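Local coordinates for protein 5'-deoxynucleotidase (Pyrococcus horikoshii, PDB 2CQZ) that probably hydrolyses 2'-deoxyribonucleoside 5'-phosphates to the deoxyribonucleoside and phosphate, as a metal-dependent homodimeric enzyme of the HD-domain family, at residues 83-87 against 88-92; 95-99 against 100-104; 104-107 against 108-111; 159-162 against 163-166. One frame throughout, in Å; residues are numbered along the deposited sequence.

Contact 1 (83-87 against 88-92); sequences SAQEF and VDKDK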
loop_
_atom_site.group_PDB
_atom_site.type_symbol
_atom_site.label_atom_id
_atom_site.label_comp_id
_atom_site.label_asym_id
_atom_site.label_seq_id
_atom_site.Cartn_x
_atom_site.Cartn_y
_atom_site.Cartn_z
ATOM N N SER A 83 -18.880 -15.356 -1.305
ATOM C CA SER A 83 -18.482 -16.548 -0.563
ATOM C C SER A 83 -18.990 -16.497 0.874
ATOM O O SER A 83 -19.070 -17.514 1.553
ATOM C CB SER A 83 -16.953 -16.695 -0.551
ATOM O OG SER A 83 -16.316 -15.540 -0.009
ATOM N N ALA A 84 -19.339 -15.309 1.340
ATOM C CA ALA A 84 -19.829 -15.171 2.703
ATOM C C ALA A 84 -21.357 -15.136 2.763
ATOM O O ALA A 84 -21.944 -15.418 3.803
ATOM C CB ALA A 84 -19.250 -13.907 3.332
ATOM N N GLN A 85 -21.992 -14.801 1.646
ATOM C CA GLN A 85 -23.443 -14.713 1.595
ATOM C C GLN A 85 -24.182 -16.042 1.770
ATOM O O GLN A 85 -25.405 -16.095 1.703
ATOM C CB GLN A 85 -23.863 -14.022 0.297
ATOM C CG GLN A 85 -23.442 -12.560 0.256
ATOM C CD GLN A 85 -23.714 -11.911 -1.078
ATOM O OE1 GLN A 85 -24.820 -11.996 -1.605
ATOM N NE2 GLN A 85 -22.706 -11.250 -1.632
ATOM N N GLU A 86 -23.446 -17.119 2.003
ATOM C CA GLU A 86 -24.087 -18.405 2.302
ATOM C C GLU A 86 -24.434 -18.461 3.777
ATOM O O GLU A 86 -25.205 -19.282 4.258
ATOM C CB GLU A 86 -23.109 -19.536 1.950
ATOM C CG GLU A 86 -23.754 -20.920 2.036
ATOM C CD GLU A 86 -22.753 -21.931 2.559
ATOM O OE1 GLU A 86 -21.641 -21.971 2.038
ATOM O OE2 GLU A 86 -23.125 -22.743 3.406
ATOM N N PHE A 87 -23.794 -17.527 4.503
ATOM C CA PHE A 87 -23.985 -17.433 5.936
ATOM C C PHE A 87 -24.584 -16.077 6.347
ATOM O O PHE A 87 -24.959 -15.858 7.487
ATOM C CB PHE A 87 -22.610 -17.578 6.589
ATOM C CG PHE A 87 -22.023 -18.922 6.269
ATOM C CD1 PHE A 87 -22.410 -20.026 7.015
ATOM C CD2 PHE A 87 -21.085 -19.058 5.253
ATOM C CE1 PHE A 87 -21.884 -21.276 6.723
ATOM C CE2 PHE A 87 -20.564 -20.316 4.966
ATOM C CZ PHE A 87 -20.973 -21.432 5.687
ATOM N N VAL A 88 -24.610 -15.122 5.382
ATOM C CA VAL A 88 -25.195 -13.810 5.687
ATOM C C VAL A 88 -26.190 -13.369 4.608
ATOM O O VAL A 88 -25.911 -13.415 3.417
ATOM C CB VAL A 88 -24.072 -12.772 5.806
ATOM C CG1 VAL A 88 -24.670 -11.385 6.041
ATOM C CG2 VAL A 88 -23.157 -13.120 6.964
ATOM N N ASP A 89 -27.410 -12.984 5.028
ATOM C CA ASP A 89 -28.351 -12.428 4.053
ATOM C C ASP A 89 -28.000 -10.976 3.693
ATOM O O ASP A 89 -28.497 -10.022 4.276
ATOM C CB ASP A 89 -29.777 -12.507 4.615
ATOM C CG ASP A 89 -30.774 -12.412 3.464
ATOM O OD1 ASP A 89 -30.515 -11.657 2.524
ATOM O OD2 ASP A 89 -31.786 -13.104 3.508
ATOM N N LYS A 90 -27.122 -10.750 2.717
ATOM C CA LYS A 90 -26.736 -9.392 2.340
ATOM C C LYS A 90 -27.934 -8.606 1.836
ATOM O O LYS A 90 -28.078 -7.415 2.135
ATOM C CB LYS A 90 -25.642 -9.424 1.259
ATOM C CG LYS A 90 -25.085 -8.041 0.877
ATOM C CD LYS A 90 -23.918 -8.142 -0.107
ATOM C CE LYS A 90 -23.261 -6.779 -0.346
ATOM N NZ LYS A 90 -22.136 -6.838 -1.331
ATOM N N ASP A 91 -28.801 -9.284 1.086
ATOM C CA ASP A 91 -30.003 -8.661 0.513
ATOM C C ASP A 91 -30.935 -8.083 1.566
ATOM O O ASP A 91 -31.437 -6.969 1.426
ATOM C CB ASP A 91 -30.758 -9.684 -0.301
ATOM C CG ASP A 91 -29.884 -10.335 -1.326
ATOM O OD1 ASP A 91 -29.650 -9.723 -2.399
ATOM O OD2 ASP A 91 -29.407 -11.456 -1.038
ATOM N N LYS A 92 -31.178 -8.856 2.612
ATOM C CA LYS A 92 -32.022 -8.405 3.685
ATOM C C LYS A 92 -31.391 -7.136 4.264
ATOM O O LYS A 92 -32.042 -6.101 4.380
ATOM C CB LYS A 92 -32.125 -9.529 4.715
ATOM C CG LYS A 92 -33.076 -9.295 5.859
ATOM C CD LYS A 92 -33.497 -10.652 6.423
ATOM C CE LYS A 92 -33.928 -10.574 7.879
ATOM N NZ LYS A 92 -34.503 -11.897 8.320
#

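Contact 2 (95-99 against 100-104); sequences ALVFK and KVFPE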
loop_
_atom_site.group_PDB
_atom_site.type_symbol
_atom_site.label_atom_id
_atom_site.label_comp_id
_atom_site.label_asym_id
_atom_site.label_seq_id
_atom_site.Cartn_x
_atom_site.Cartn_y
_atom_site.Cartn_z
ATOM N N ALA A 95 -31.673 -3.840 1.943
ATOM C CA ALA A 95 -32.998 -3.227 1.941
ATOM C C ALA A 95 -33.199 -2.412 3.220
ATOM O O ALA A 95 -33.733 -1.305 3.188
ATOM C CB ALA A 95 -34.059 -4.310 1.821
ATOM N N LEU A 96 -32.751 -2.958 4.344
ATOM C CA LEU A 96 -32.875 -2.262 5.613
ATOM C C LEU A 96 -32.216 -0.883 5.617
ATOM O O LEU A 96 -32.878 0.124 5.896
ATOM C CB LEU A 96 -32.284 -3.113 6.729
ATOM C CG LEU A 96 -33.281 -4.150 7.241
ATOM C CD1 LEU A 96 -32.574 -5.166 8.118
ATOM C CD2 LEU A 96 -34.405 -3.434 7.997
ATOM N N VAL A 97 -30.923 -0.824 5.299
ATOM C CA VAL A 97 -30.149 0.399 5.191
ATOM C C VAL A 97 -30.883 1.423 4.334
ATOM O O VAL A 97 -30.975 2.598 4.667
ATOM C CB VAL A 97 -28.802 0.057 4.554
ATOM C CG1 VAL A 97 -28.009 1.336 4.294
ATOM C CG2 VAL A 97 -28.006 -0.845 5.478
ATOM N N PHE A 98 -31.323 0.925 3.184
ATOM C CA PHE A 98 -31.975 1.800 2.214
ATOM C C PHE A 98 -33.267 2.357 2.794
ATOM O O PHE A 98 -33.621 3.513 2.560
ATOM C CB PHE A 98 -32.279 1.043 0.926
ATOM C CG PHE A 98 -31.244 1.233 -0.132
ATOM C CD1 PHE A 98 -31.147 2.442 -0.815
ATOM C CD2 PHE A 98 -30.350 0.212 -0.438
ATOM C CE1 PHE A 98 -30.175 2.636 -1.786
ATOM C CE2 PHE A 98 -29.374 0.395 -1.407
ATOM C CZ PHE A 98 -29.287 1.609 -2.085
ATOM N N LYS A 99 -33.960 1.519 3.557
ATOM C CA LYS A 99 -35.214 1.901 4.182
ATOM C C LYS A 99 -35.002 2.898 5.322
ATOM O O LYS A 99 -35.704 3.902 5.390
ATOM C CB LYS A 99 -35.944 0.664 4.698
ATOM C CG LYS A 99 -37.139 0.268 3.854
ATOM C CD LYS A 99 -37.828 -0.963 4.439
ATOM C CE LYS A 99 -38.174 -0.787 5.931
ATOM N NZ LYS A 99 -39.194 0.279 6.213
ATOM N N LYS A 100 -34.044 2.628 6.205
ATOM C CA LYS A 100 -33.768 3.523 7.315
ATOM C C LYS A 100 -32.813 4.688 6.987
ATOM O O LYS A 100 -33.069 5.833 7.373
ATOM C CB LYS A 100 -33.175 2.756 8.491
ATOM C CG LYS A 100 -32.674 3.699 9.580
ATOM C CD LYS A 100 -31.905 3.005 10.699
ATOM C CE LYS A 100 -31.411 4.052 11.701
ATOM N NZ LYS A 100 -30.523 3.512 12.777
ATOM N N VAL A 101 -31.722 4.398 6.277
ATOM C CA VAL A 101 -30.707 5.411 5.957
ATOM C C VAL A 101 -30.832 6.176 4.631
ATOM O O VAL A 101 -30.517 7.374 4.567
ATOM C CB VAL A 101 -29.271 4.793 6.008
ATOM C CG1 VAL A 101 -28.226 5.860 5.723
ATOM C CG2 VAL A 101 -29.025 4.151 7.380
ATOM N N PHE A 102 -31.252 5.475 3.577
ATOM C CA PHE A 102 -31.407 6.055 2.230
ATOM C C PHE A 102 -32.833 5.900 1.692
ATOM O O PHE A 102 -33.036 5.418 0.576
ATOM C CB PHE A 102 -30.429 5.372 1.249
ATOM C CG PHE A 102 -28.983 5.546 1.620
ATOM C CD1 PHE A 102 -28.391 6.804 1.578
ATOM C CD2 PHE A 102 -28.225 4.463 2.045
ATOM C CE1 PHE A 102 -27.086 6.988 1.991
ATOM C CE2 PHE A 102 -26.901 4.641 2.463
ATOM C CZ PHE A 102 -26.334 5.908 2.424
ATOM N N PRO A 103 -33.841 6.303 2.479
ATOM C CA PRO A 103 -35.243 6.189 2.061
ATOM C C PRO A 103 -35.502 6.840 0.709
ATOM O O PRO A 103 -36.277 6.328 -0.097
ATOM C CB PRO A 103 -35.995 6.859 3.211
ATOM C CG PRO A 103 -34.993 7.886 3.703
ATOM C CD PRO A 103 -33.735 7.080 3.727
ATOM N N GLU A 104 -34.830 7.961 0.457
ATOM C CA GLU A 104 -34.986 8.668 -0.809
ATOM C C GLU A 104 -34.500 7.836 -1.979
ATOM O O GLU A 104 -34.899 8.092 -3.109
ATOM C CB GLU A 104 -34.222 10.000 -0.827
ATOM C CG GLU A 104 -32.719 9.851 -0.733
ATOM C CD GLU A 104 -32.264 9.579 0.684
ATOM O OE1 GLU A 104 -33.011 8.899 1.418
ATOM O OE2 GLU A 104 -31.165 10.037 1.066
#

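Contact 3 (104-107 against 108-111); sequences EFYE and LYRE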
loop_
_atom_site.group_PDB
_atom_site.type_symbol
_atom_site.label_atom_id
_atom_site.label_comp_id
_atom_site.label_asym_id
_atom_site.label_seq_id
_atom_site.Cartn_x
_atom_site.Cartn_y
_atom_site.Cartn_z
ATOM N N GLU A 104 -34.830 7.961 0.457
ATOM C CA GLU A 104 -34.986 8.668 -0.809
ATOM C C GLU A 104 -34.500 7.836 -1.979
ATOM O O GLU A 104 -34.899 8.092 -3.109
ATOM C CB GLU A 104 -34.222 10.000 -0.827
ATOM C CG GLU A 104 -32.719 9.851 -0.733
ATOM C CD GLU A 104 -32.264 9.579 0.684
ATOM O OE1 GLU A 104 -33.011 8.899 1.418
ATOM O OE2 GLU A 104 -31.165 10.037 1.066
ATOM N N PHE A 105 -33.637 6.855 -1.733
ATOM C CA PHE A 105 -33.148 6.031 -2.834
ATOM C C PHE A 105 -33.716 4.621 -2.813
ATOM O O PHE A 105 -33.298 3.778 -3.609
ATOM C CB PHE A 105 -31.613 5.943 -2.830
ATOM C CG PHE A 105 -30.919 7.267 -3.016
ATOM C CD1 PHE A 105 -31.254 8.105 -4.078
ATOM C CD2 PHE A 105 -29.914 7.667 -2.132
ATOM C CE1 PHE A 105 -30.600 9.322 -4.258
ATOM C CE2 PHE A 105 -29.255 8.873 -2.300
ATOM C CZ PHE A 105 -29.598 9.706 -3.368
ATOM N N TYR A 106 -34.669 4.359 -1.923
ATOM C CA TYR A 106 -35.241 3.016 -1.837
ATOM C C TYR A 106 -35.920 2.526 -3.126
ATOM O O TYR A 106 -35.836 1.348 -3.470
ATOM C CB TYR A 106 -36.242 2.925 -0.689
ATOM C CG TYR A 106 -36.822 1.539 -0.563
ATOM C CD1 TYR A 106 -36.186 0.563 0.204
ATOM C CD2 TYR A 106 -37.973 1.181 -1.267
ATOM C CE1 TYR A 106 -36.679 -0.742 0.267
ATOM C CE2 TYR A 106 -38.474 -0.120 -1.216
ATOM C CZ TYR A 106 -37.824 -1.076 -0.449
ATOM O OH TYR A 106 -38.312 -2.364 -0.406
ATOM N N GLU A 107 -36.598 3.422 -3.835
ATOM C CA GLU A 107 -37.279 3.036 -5.065
ATOM C C GLU A 107 -36.281 2.590 -6.139
ATOM O O GLU A 107 -36.504 1.587 -6.818
ATOM C CB GLU A 107 -38.149 4.192 -5.579
ATOM C CG GLU A 107 -39.639 3.848 -5.703
ATOM C CD GLU A 107 -40.291 3.488 -4.363
ATOM O OE1 GLU A 107 -40.418 4.385 -3.492
ATOM O OE2 GLU A 107 -40.679 2.306 -4.180
ATOM N N LEU A 108 -35.188 3.335 -6.291
ATOM C CA LEU A 108 -34.168 2.986 -7.273
ATOM C C LEU A 108 -33.578 1.631 -6.892
ATOM O O LEU A 108 -33.367 0.766 -7.739
ATOM C CB LEU A 108 -33.067 4.047 -7.304
ATOM C CG LEU A 108 -33.459 5.385 -7.928
ATOM C CD1 LEU A 108 -32.407 6.443 -7.649
ATOM C CD2 LEU A 108 -33.626 5.195 -9.416
ATOM N N TYR A 109 -33.317 1.448 -5.606
ATOM C CA TYR A 109 -32.774 0.187 -5.134
ATOM C C TYR A 109 -33.748 -0.959 -5.432
ATOM O O TYR A 109 -33.384 -1.958 -6.059
ATOM C CB TYR A 109 -32.522 0.253 -3.633
ATOM C CG TYR A 109 -32.284 -1.102 -3.028
ATOM C CD1 TYR A 109 -31.089 -1.790 -3.251
ATOM C CD2 TYR A 109 -33.278 -1.733 -2.292
ATOM C CE1 TYR A 109 -30.893 -3.078 -2.762
ATOM C CE2 TYR A 109 -33.097 -3.024 -1.798
ATOM C CZ TYR A 109 -31.903 -3.692 -2.040
ATOM O OH TYR A 109 -31.732 -4.983 -1.577
ATOM N N ARG A 110 -34.989 -0.800 -4.981
ATOM C CA ARG A 110 -36.026 -1.811 -5.176
ATOM C C ARG A 110 -36.159 -2.232 -6.648
ATOM O O ARG A 110 -36.137 -3.420 -6.956
ATOM C CB ARG A 110 -37.356 -1.275 -4.617
ATOM C CG ARG A 110 -38.512 -2.270 -4.542
ATOM C CD ARG A 110 -39.262 -2.322 -5.860
ATOM N NE ARG A 110 -39.601 -0.984 -6.343
ATOM C CZ ARG A 110 -40.023 -0.711 -7.576
ATOM N NH1 ARG A 110 -40.166 -1.685 -8.472
ATOM N NH2 ARG A 110 -40.289 0.546 -7.920
ATOM N N GLU A 111 -36.278 -1.268 -7.556
ATOM C CA GLU A 111 -36.408 -1.582 -8.979
ATOM C C GLU A 111 -35.158 -2.288 -9.496
ATOM O O GLU A 111 -35.240 -3.177 -10.344
ATOM C CB GLU A 111 -36.661 -0.297 -9.787
ATOM C CG GLU A 111 -36.595 -0.452 -11.308
ATOM C CD GLU A 111 -36.963 0.834 -12.041
ATOM O OE1 GLU A 111 -36.818 0.890 -13.282
ATOM O OE2 GLU A 111 -37.403 1.795 -11.373
HETATM O O HOH W 1 -35.760 6.111 -5.623
#

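Contact 4 (159-162 against 163-166); sequences LELS and KYLE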
loop_
_atom_site.group_PDB
_atom_site.type_symbol
_atom_site.label_atom_id
_atom_site.label_comp_id
_atom_site.label_asym_id
_atom_site.label_seq_id
_atom_site.Cartn_x
_atom_site.Cartn_y
_atom_site.Cartn_z
ATOM N N LEU A 159 -30.431 -12.066 -19.524
ATOM C CA LEU A 159 -31.241 -10.860 -19.433
ATOM C C LEU A 159 -31.713 -10.436 -20.816
ATOM O O LEU A 159 -30.931 -10.379 -21.765
ATOM C CB LEU A 159 -30.435 -9.737 -18.761
ATOM C CG LEU A 159 -29.908 -10.015 -17.342
ATOM C CD1 LEU A 159 -29.091 -8.829 -16.840
ATOM C CD2 LEU A 159 -31.071 -10.282 -16.406
ATOM N N GLU A 160 -33.003 -10.148 -20.931
ATOM C CA GLU A 160 -33.574 -9.743 -22.209
ATOM C C GLU A 160 -32.772 -8.673 -22.912
ATOM O O GLU A 160 -32.417 -8.816 -24.081
ATOM C CB GLU A 160 -34.979 -9.201 -22.022
ATOM C CG GLU A 160 -36.022 -10.216 -21.675
ATOM C CD GLU A 160 -37.372 -9.556 -21.517
ATOM O OE1 GLU A 160 -37.625 -8.970 -20.435
ATOM O OE2 GLU A 160 -38.162 -9.598 -22.487
ATOM N N LEU A 161 -32.518 -7.586 -22.190
ATOM C CA LEU A 161 -31.785 -6.448 -22.727
ATOM C C LEU A 161 -30.481 -6.797 -23.442
ATOM O O LEU A 161 -30.084 -6.083 -24.363
ATOM C CB LEU A 161 -31.499 -5.442 -21.610
ATOM C CG LEU A 161 -31.014 -4.068 -22.067
ATOM C CD1 LEU A 161 -32.067 -3.435 -22.962
ATOM C CD2 LEU A 161 -30.750 -3.194 -20.859
ATOM N N SER A 162 -29.825 -7.883 -23.033
ATOM C CA SER A 162 -28.555 -8.292 -23.644
ATOM C C SER A 162 -28.692 -8.541 -25.144
ATOM O O SER A 162 -27.740 -8.366 -25.911
ATOM C CB SER A 162 -28.006 -9.544 -22.956
ATOM O OG SER A 162 -28.831 -10.659 -23.201
ATOM N N LYS A 163 -29.889 -8.955 -25.541
ATOM C CA LYS A 163 -30.234 -9.210 -26.931
ATOM C C LYS A 163 -29.706 -8.085 -27.841
ATOM O O LYS A 163 -29.251 -8.338 -28.961
ATOM C CB LYS A 163 -31.762 -9.326 -27.029
ATOM C CG LYS A 163 -32.386 -8.612 -28.219
ATOM C CD LYS A 163 -33.915 -8.561 -28.140
ATOM C CE LYS A 163 -34.485 -7.798 -29.341
ATOM N NZ LYS A 163 -35.975 -7.786 -29.407
ATOM N N TYR A 164 -29.761 -6.845 -27.354
ATOM C CA TYR A 164 -29.290 -5.684 -28.112
ATOM C C TYR A 164 -27.780 -5.458 -28.006
ATOM O O TYR A 164 -27.245 -4.554 -28.659
ATOM C CB TYR A 164 -29.990 -4.421 -27.618
ATOM C CG TYR A 164 -31.488 -4.430 -27.758
ATOM C CD1 TYR A 164 -32.102 -4.012 -28.940
ATOM C CD2 TYR A 164 -32.296 -4.832 -26.698
ATOM C CE1 TYR A 164 -33.493 -3.987 -29.059
ATOM C CE2 TYR A 164 -33.686 -4.816 -26.800
ATOM C CZ TYR A 164 -34.281 -4.389 -27.982
ATOM O OH TYR A 164 -35.659 -4.336 -28.070
ATOM N N LEU A 165 -27.095 -6.273 -27.198
ATOM C CA LEU A 165 -25.652 -6.114 -26.977
ATOM C C LEU A 165 -24.767 -7.316 -27.272
ATOM O O LEU A 165 -23.617 -7.365 -26.828
ATOM C CB LEU A 165 -25.411 -5.707 -25.530
ATOM C CG LEU A 165 -26.257 -4.556 -25.001
ATOM C CD1 LEU A 165 -26.101 -4.498 -23.501
ATOM C CD2 LEU A 165 -25.833 -3.255 -25.663
ATOM N N GLU A 166 -25.295 -8.293 -27.994
ATOM C CA GLU A 166 -24.537 -9.502 -28.333
ATOM C C GLU A 166 -23.098 -9.248 -28.844
ATOM O O GLU A 166 -22.115 -9.813 -28.331
ATOM C CB GLU A 166 -25.329 -10.293 -29.378
ATOM C CG GLU A 166 -24.495 -11.240 -30.228
ATOM C CD GLU A 166 -25.255 -11.754 -31.441
ATOM O OE1 GLU A 166 -26.308 -11.164 -31.776
ATOM O OE2 GLU A 166 -24.796 -12.736 -32.069
#

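Contact 1 (83-87 against 88-92)
Gln85 and Lys90 meet through two extended chains that leave their backbones differently: Gln85 sets CG anti to its carbonyl carbon (chi1 -67°), whereas Lys90 sets CG anti to its own N (chi1 -175°). The two slant across one another, and the touch is made by the amide end of one and the aliphatic shaft of the other. Gln85 NE2 lies 3.7 Å from Lys90 CD, and Gln85 CD is 3.9 Å from Lys90 CB, so this is van der Waals contact rather than a polar bond. The polar ends are held by other residues: Gln85 NE2 donates to Ile80 O, and Lys90 NZ forms salt bridges with Glu74 and Asp79. A leucine in place of Gln85 would probably leave Ile80 O without that amide donor and free the end of the side chain to turn against Lys90. The backbone between them turns: Ala84 O takes Phe87 N at 2.9 Å and, weakly, Val88 N at 3.1 Å, while Gln85 CA makes a CH...O contact of 3.3 Å with Val88 O. Beyond the turn, a weak bond from Lys90 N to Val88 O closes an inverse gamma turn centred on Asp89. Across the subunit boundary, Glu86 pairs with Lys100 of the second subunit, and Val88 packs on its Ala93. The stretch leads into a helix N-cap: Asp89 OD1 accepts from Lys92 N at 2.9 Å, met from above the carboxylate plane, in the first turn of helix 90-100.

Contact 2 (95-99 against 100-104)
Val97 O is gripped by two backbone donors, Val101 N and Phe102 N. The bond from Phe102 N measures 3.1 Å, with its donor tilted 17° from the carbonyl plane; the one from Val101 N is modelled very short, and its length carries little weight at this resolution. One residue earlier, Lys100 N reaches Leu96 O at 2.8 Å in a nearly straight bond. The i to i+4 pattern thus runs through Val101, and Phe102 adds an i to i+5 bond to the same oxygen. Pro103, having no N-H, cannot prolong the series; its CB instead rests 3.7 Å from Lys99 O. The side chains follow this turn. Phe102 sets CG anti to its carbonyl carbon (chi1 -61°), which lays its ring beside Val97 and pointing the same way: Val97 CG1 is 3.9 Å from Phe102 CD2. Phe98 comes in from another direction, its CD1 3.7 Å from Phe102 CB, with the two ring planes 59° apart in an oblique pair. Val101 CG1 sits over the centre of one face of the Phe102 ring. Phe102 also packs on Leu10 and Val11 of helix 5-11, while Phe87 of the second subunit covers Leu96, Val97 and Val101. These bonds and apolar contacts belong to the C-terminal end of helix 90-100, where an i to i+5 bond and a following proline mark the passage into the loop before helix 106-114.

Contact 3 (104-107 against 108-111)
Tyr109 N donates to Phe105 O at 3.1 Å, in the carbonyl plane, in the first of three consecutive i to i+4 bonds. Arg110 N to Tyr106 O (2.8 Å) and Glu111 N to Glu107 O (3.0 Å) follow. The amide of Leu108 is supplied by a water, which accepts from Leu108 N at 2.9 Å and gives a weak bond to Glu104 O, bridging the ends of the first turn, where the helix begins. The polar side chains look further afield. Glu107 OE2 stands 4.1 Å from Arg110 NE, beyond a salt bridge, with the carboxylate and guanidinium planes 45° apart; the partner of Arg110 NH1 is Glu114. Glu111 OE1 is taken by Lys62 and Ser117, and Tyr109 OH makes a weak bond with Glu94. Apolar contacts accompany these bonds. Tyr106 places CG anti to its backbone N (chi1 -179°), which carries its ring along the helix toward Arg110, so that CE2 comes 3.8 Å from Arg110 CB and the two side chains cross at about a right angle. On another side, Leu108 CD1 lies 4.1 Å from Phe105 CD1, and Glu104 CG sits over the centre of one face of the Phe105 ring. Phe105 packs on Val69 and Leu108 on Lys65 of helix 60-69. The chemistry therefore separates into roles: backbone bonds and a water hold the first turns of helix 106-114, whereas Arg110 and Glu111 spend their charges on later residues and on helix 60-69, and the proximity of Glu107 to Arg110 would add at most a modest electrostatic attraction.

Contact 4 (159-162 against 163-166)
Leu161 and Tyr164 cross at about a right angle, with Leu161 CD1 4.0 Å from Tyr164 CD2. Tyr164 keeps CG anti to its carbonyl carbon (chi1 -60°), which brings the ring edge against the preceding turn: Leu161 O lies in the ring plane, 3.5 Å from Tyr164 CD2. One ring face carries Lys163 CE, 3.7 Å above the plane and offset toward the rim. Behind this first shell stand i to i+3 backbone bonds. Lys163 N meets Glu160 O at 2.9 Å and Tyr164 N meets Leu161 O at 3.1 Å, each donor lying above the carbonyl plane; Leu165 N donates likewise to Ser162 O. Further out, Ser162 fixes the start of the turn. Its OG, between the backbone N and the carbonyl carbon (chi1 67°), donates to Leu159 O at 2.6 Å, nearly along the C=O axis, and Ser162 N adds a second bond to that oxygen at 3.0 Å. With an alanine here Leu159 O would lack its hydroxyl donor, and the entry to the turn would probably be held less firmly, by the amide bond of Ser162 N. Gln121 supplies an acceptor to Leu161 N, and Leu51 of helix 33-53 packs on Leu161, Tyr164 and Leu165. The repeated i to i+3 bonds of residues 160-164 identify a 3-10 helix, here the connector that brings the chain from helix 152-157 to helix 166-173 in this all-helical HD domain.

Overall arrangement
From the N terminus, contact 1 comes first: it closes the turn after helix 74-77 and starts helix 90-100. That helix runs directly into contact 2, which finishes it, about 18 Å from contact 1 between centres. Contact 3 then begins on Glu104, the residue shared with contact 2, and opens helix 106-114. These two sit about 8 Å apart between centres and touch directly, Phe98 stacking on Tyr109, so helices 90-100 and 106-114 pack together. Contacts 1 and 2 both reach the second subunit. Contact 4 stands apart, some 10 Å from contact 3 at nearest atoms, joining helices 152-157 and 166-173. Contacts 1, 2 and 4 follow in series, and none nests or crosses.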